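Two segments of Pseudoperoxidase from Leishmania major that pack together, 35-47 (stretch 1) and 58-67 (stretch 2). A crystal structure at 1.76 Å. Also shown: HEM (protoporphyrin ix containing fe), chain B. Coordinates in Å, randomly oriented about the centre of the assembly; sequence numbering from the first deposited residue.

Stretch 1 (35-47) ATSIRTAFVLAAR
Stretch 2 58-67: ESCAVVRGLD

Residues 35-47 form an unbroken stretch of helix that extends beyond both ends. Their phi/psi values stay near -63/-40. The helix is mostly held by i to i+4 bonds, with Val 43 N to Arg 39 O at 2.9 Å and Ala 46 N to Phe 42 O at 2.7 Å. At Ala 41 the pattern loosens: N is 3.0 Å from Ile 38 O and makes only a weak bond to Ser 37 O at 3.4 Å. Residues 58-66 have no regular structure. Ser 59 is extended (-167/176), Cys 60 lies at -88/18 and Ala 61 at -75/39. Val 62 (-90/157) and Arg 64 (-78/153) are extended again. Gly 65 has positive phi (72/31), which favours glycine. Leu 66 (-122/10) is the N-cap residue of the helix that Asp 67 enters.

The loop crosses the helix obliquely, with the pairs in opposite sequence order. Val 43 CA lies 4.2 Å from Ala 61 CA, and Thr 36 CA lies 7.3 Å from Leu 66 CA, so the spacing opens toward Leu 66. The contact buries 563 Å² in total.

Arg 39 is the main polar link. Its CA-to-CB bond points toward the loop, and its chi angles are t, t, p and 91°. The guanidinium donates to three loop carbonyls: NH1 to Cys 60 O (2.7 Å), NH1 to Val 62 O (3.2 Å) and NH2 to Arg 64 O (2.9 Å). These oxygens lie near the guanidinium plane, where its N-H groups point. One face is covered by Leu 66, with CD2 3.4 Å from Arg 39 NH2.

Leu 66 (m, t) also reaches Thr 40, with CD2 3.4 Å from OG1, and Val 43, with CD1 4.1 Å from CG1. Thr 40 (m) gives its hydroxyl proton to the helix: OG1 to Thr 36 O is 2.8 Å. Val 43 (t) also packs on the loop backbone, with CG2 3.6 Å from Cys 60 O.

Ala 46 allows close packing: its CB is 3.5 Å from Ala 61 CB. Phe 42 (t, chi2 58°) places CE2 3.8 Å from Ala 61 CB. Cys 60 SG sits at the ring edge, 3.7 Å from Phe 42 CD2. Ser 59 (p) turns its hydroxyl back to the loop, where OG accepts from Ala 61 N at 3.1 Å. A water accepts from Arg 47 NH1 (3.1 Å) and donates to Ala 61 O (2.8 Å), bridging the stretches.

The heme adds a shared partner. Cys 60 (p) binds iron through SG at 2.5 Å from HEM FE. Thr 36 (m) donates from OG1 to HEM O1D at 2.7 Å. HEM CMC lies over one face of the Phe 42 ring, 3.5 Å from CD1.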

# COMPACT_ATOMS: atom_id res chain seq x y z
N ALA A 35 -7.58 -4.74 1.76
CA ALA A 35 -6.81 -3.52 1.54
C ALA A 35 -5.71 -3.33 2.60
O ALA A 35 -4.61 -2.86 2.29
CB ALA A 35 -7.71 -2.31 1.44
N THR A 36 -6.00 -3.69 3.85
CA THR A 36 -4.97 -3.57 4.88
C THR A 36 -3.77 -4.49 4.57
O THR A 36 -2.61 -4.14 4.83
CB THR A 36 -5.52 -3.84 6.28
OG1 THR A 36 -6.81 -3.22 6.43
CG2 THR A 36 -4.55 -3.27 7.33
N SER A 37 -4.05 -5.67 4.01
CA SER A 37 -2.97 -6.58 3.64
C SER A 37 -2.13 -5.99 2.51
O SER A 37 -0.92 -6.21 2.44
CB SER A 37 -3.52 -7.95 3.23
OG SER A 37 -4.33 -8.49 4.28
N ILE A 38 -2.77 -5.22 1.62
CA ILE A 38 -2.05 -4.55 0.55
C ILE A 38 -1.17 -3.47 1.15
O ILE A 38 0.01 -3.36 0.81
CB ILE A 38 -3.00 -3.92 -0.49
CG1 ILE A 38 -3.76 -5.01 -1.23
CG2 ILE A 38 -2.22 -3.02 -1.47
CD1 ILE A 38 -4.85 -4.46 -2.13
N ARG A 39 -1.73 -2.67 2.06
CA ARG A 39 -0.95 -1.65 2.74
C ARG A 39 0.28 -2.27 3.41
O ARG A 39 1.36 -1.70 3.38
CB ARG A 39 -1.77 -0.89 3.78
CG ARG A 39 -0.87 0.03 4.61
CD ARG A 39 -1.61 1.11 5.38
NE ARG A 39 -2.19 0.61 6.59
CZ ARG A 39 -1.59 0.60 7.77
NH1 ARG A 39 -0.36 1.06 7.91
NH2 ARG A 39 -2.24 0.12 8.82
N THR A 40 0.08 -3.44 4.01
CA THR A 40 1.16 -4.16 4.68
C THR A 40 2.36 -4.44 3.77
O THR A 40 3.50 -4.47 4.24
CB THR A 40 0.62 -5.45 5.29
OG1 THR A 40 -0.43 -5.12 6.20
CG2 THR A 40 1.70 -6.16 6.05
N ALA A 41 2.13 -4.66 2.48
CA ALA A 41 3.26 -4.90 1.58
C ALA A 41 4.12 -3.65 1.51
O ALA A 41 5.35 -3.75 1.42
CB ALA A 41 2.78 -5.30 0.21
N PHE A 42 3.47 -2.49 1.52
CA PHE A 42 4.18 -1.22 1.54
C PHE A 42 4.85 -0.94 2.89
O PHE A 42 6.01 -0.52 2.93
CB PHE A 42 3.25 -0.04 1.14
CG PHE A 42 3.86 1.32 1.39
CD1 PHE A 42 5.08 1.67 0.80
CD2 PHE A 42 3.23 2.24 2.21
CE1 PHE A 42 5.64 2.92 1.03
CE2 PHE A 42 3.78 3.49 2.44
CZ PHE A 42 5.00 3.83 1.86
N VAL A 43 4.12 -1.17 3.98
CA VAL A 43 4.72 -1.03 5.31
C VAL A 43 6.04 -1.82 5.40
O VAL A 43 7.07 -1.28 5.83
CB VAL A 43 3.75 -1.52 6.42
CG1 VAL A 43 4.37 -1.37 7.77
CG2 VAL A 43 2.43 -0.73 6.37
N LEU A 44 6.01 -3.08 4.97
CA LEU A 44 7.19 -3.94 5.09
C LEU A 44 8.32 -3.42 4.22
O LEU A 44 9.46 -3.32 4.68
CB LEU A 44 6.83 -5.38 4.71
CG LEU A 44 5.90 -6.07 5.73
CD1 LEU A 44 5.50 -7.45 5.25
CD2 LEU A 44 6.58 -6.15 7.09
N ALA A 45 8.01 -3.07 2.98
CA ALA A 45 9.01 -2.59 2.04
C ALA A 45 9.60 -1.26 2.49
O ALA A 45 10.81 -1.04 2.38
CB ALA A 45 8.42 -2.45 0.66
N ALA A 46 8.75 -0.36 3.00
CA ALA A 46 9.24 0.92 3.50
C ALA A 46 10.17 0.70 4.68
O ALA A 46 11.20 1.38 4.82
CB ALA A 46 8.08 1.85 3.89
N ARG A 47 9.83 -0.26 5.53
CA ARG A 47 10.68 -0.56 6.68
C ARG A 47 12.04 -1.14 6.25
O ARG A 47 13.09 -0.75 6.78
CB ARG A 47 9.98 -1.49 7.67
CG ARG A 47 8.86 -0.79 8.44
CD ARG A 47 7.98 -1.78 9.21
NE ARG A 47 8.74 -2.51 10.20
CZ ARG A 47 9.00 -2.05 11.43
NH1 ARG A 47 8.55 -0.84 11.80
NH2 ARG A 47 9.70 -2.77 12.28
N GLU A 58 3.55 11.57 6.62
CA GLU A 58 4.63 11.09 5.75
C GLU A 58 4.15 10.01 4.77
O GLU A 58 4.24 10.18 3.56
CB GLU A 58 5.82 10.57 6.57
CG GLU A 58 7.04 10.18 5.72
CD GLU A 58 8.22 9.75 6.58
OE1 GLU A 58 8.16 8.63 7.14
OE2 GLU A 58 9.20 10.52 6.70
N SER A 59 3.66 8.89 5.31
CA SER A 59 3.06 7.83 4.51
C SER A 59 2.32 6.90 5.44
O SER A 59 2.37 7.08 6.66
CB SER A 59 4.14 7.03 3.77
OG SER A 59 4.77 6.13 4.66
N CYS A 60 1.65 5.90 4.88
CA CYS A 60 0.94 4.94 5.73
C CYS A 60 1.83 3.77 6.15
O CYS A 60 1.33 2.74 6.62
CB CYS A 60 -0.32 4.42 5.04
SG CYS A 60 0.03 3.51 3.52
N ALA A 61 3.15 3.93 6.03
CA ALA A 61 4.08 2.91 6.51
C ALA A 61 4.19 2.92 8.03
O ALA A 61 5.28 2.74 8.58
CB ALA A 61 5.48 3.12 5.87
N VAL A 62 3.07 3.13 8.72
CA VAL A 62 3.08 3.07 10.17
C VAL A 62 2.80 1.64 10.60
O VAL A 62 2.22 0.87 9.84
CB VAL A 62 2.08 4.07 10.82
CG1 VAL A 62 2.39 5.51 10.39
CG2 VAL A 62 0.64 3.71 10.51
N VAL A 63 3.21 1.29 11.80
CA VAL A 63 3.07 -0.08 12.28
C VAL A 63 1.68 -0.30 12.88
O VAL A 63 1.29 -1.44 13.19
CB VAL A 63 4.14 -0.40 13.33
CG1 VAL A 63 3.83 0.29 14.64
CG2 VAL A 63 4.24 -1.88 13.54
N ARG A 64 0.93 0.79 13.03
CA ARG A 64 -0.36 0.74 13.71
C ARG A 64 -1.47 0.18 12.81
O ARG A 64 -1.39 0.26 11.59
CB ARG A 64 -0.75 2.13 14.23
CG ARG A 64 0.29 2.77 15.17
CD ARG A 64 -0.20 4.12 15.76
NE ARG A 64 -0.52 5.09 14.71
CZ ARG A 64 0.33 6.01 14.24
NH1 ARG A 64 1.56 6.10 14.73
NH2 ARG A 64 -0.05 6.84 13.29
N GLY A 65 -2.48 -0.41 13.44
CA GLY A 65 -3.63 -0.92 12.71
C GLY A 65 -3.38 -2.18 11.89
O GLY A 65 -4.02 -2.38 10.86
N LEU A 66 -2.46 -3.03 12.34
CA LEU A 66 -2.10 -4.21 11.56
C LEU A 66 -2.33 -5.51 12.34
O LEU A 66 -1.90 -6.57 11.89
CB LEU A 66 -0.64 -4.13 11.11
CG LEU A 66 -0.26 -3.02 10.13
CD1 LEU A 66 1.22 -3.10 9.80
CD2 LEU A 66 -1.12 -3.11 8.88
N ASP A 67 -3.00 -5.41 13.49
CA ASP A 67 -3.26 -6.58 14.35
C ASP A 67 -4.09 -7.65 13.65
O ASP A 67 -3.79 -8.85 13.75
CB ASP A 67 -3.97 -6.17 15.65
CG ASP A 67 -3.01 -5.64 16.71
OD1 ASP A 67 -1.78 -5.75 16.53
OD2 ASP A 67 -3.50 -5.11 17.74
CHA HEM B . -4.06 3.91 3.45
CHB HEM B . -1.24 7.86 2.95
CHC HEM B . 1.72 5.19 0.17
CHD HEM B . -1.49 1.51 0.09
C1A HEM B . -3.50 5.16 3.60
C2A HEM B . -3.97 6.15 4.55
C3A HEM B . -3.20 7.23 4.42
C4A HEM B . -2.21 6.97 3.38
CMA HEM B . -3.33 8.53 5.23
CAA HEM B . -5.12 5.95 5.56
CBA HEM B . -4.50 5.07 6.65
CGA HEM B . -5.46 4.73 7.76
O1A HEM B . -5.94 5.66 8.45
O2A HEM B . -5.73 3.51 7.99
C1B HEM B . -0.16 7.49 2.17
C2B HEM B . 0.94 8.33 1.77
C3B HEM B . 1.78 7.61 1.01
C4B HEM B . 1.21 6.27 0.88
CMB HEM B . 1.12 9.80 2.18
CAB HEM B . 3.09 8.17 0.40
CBB HEM B . 4.15 7.40 0.14
C1C HEM B . 1.12 3.97 -0.11
C2C HEM B . 1.66 2.91 -0.96
C3C HEM B . 0.75 1.89 -0.97
C4C HEM B . -0.37 2.28 -0.14
CMC HEM B . 3.03 2.99 -1.68
CAC HEM B . 0.75 0.50 -1.66
CBC HEM B . 1.81 -0.00 -2.30
C1D HEM B . -2.50 1.82 0.97
C2D HEM B . -3.66 0.99 1.21
C3D HEM B . -4.47 1.74 2.26
C4D HEM B . -3.71 2.94 2.55
CMD HEM B . -4.02 -0.36 0.56
CAD HEM B . -5.81 1.29 2.91
CBD HEM B . -5.40 0.43 4.11
CGD HEM B . -6.60 -0.06 4.88
O1D HEM B . -6.41 -0.61 6.01
O2D HEM B . -7.74 0.11 4.37
NA HEM B . -2.43 5.69 2.89
NB HEM B . 0.02 6.25 1.61
NC HEM B . -0.12 3.55 0.38
ND HEM B . -2.56 2.96 1.76
FE HEM B . -1.25 4.62 1.72
O HOH W 1 6.81 1.24 10.38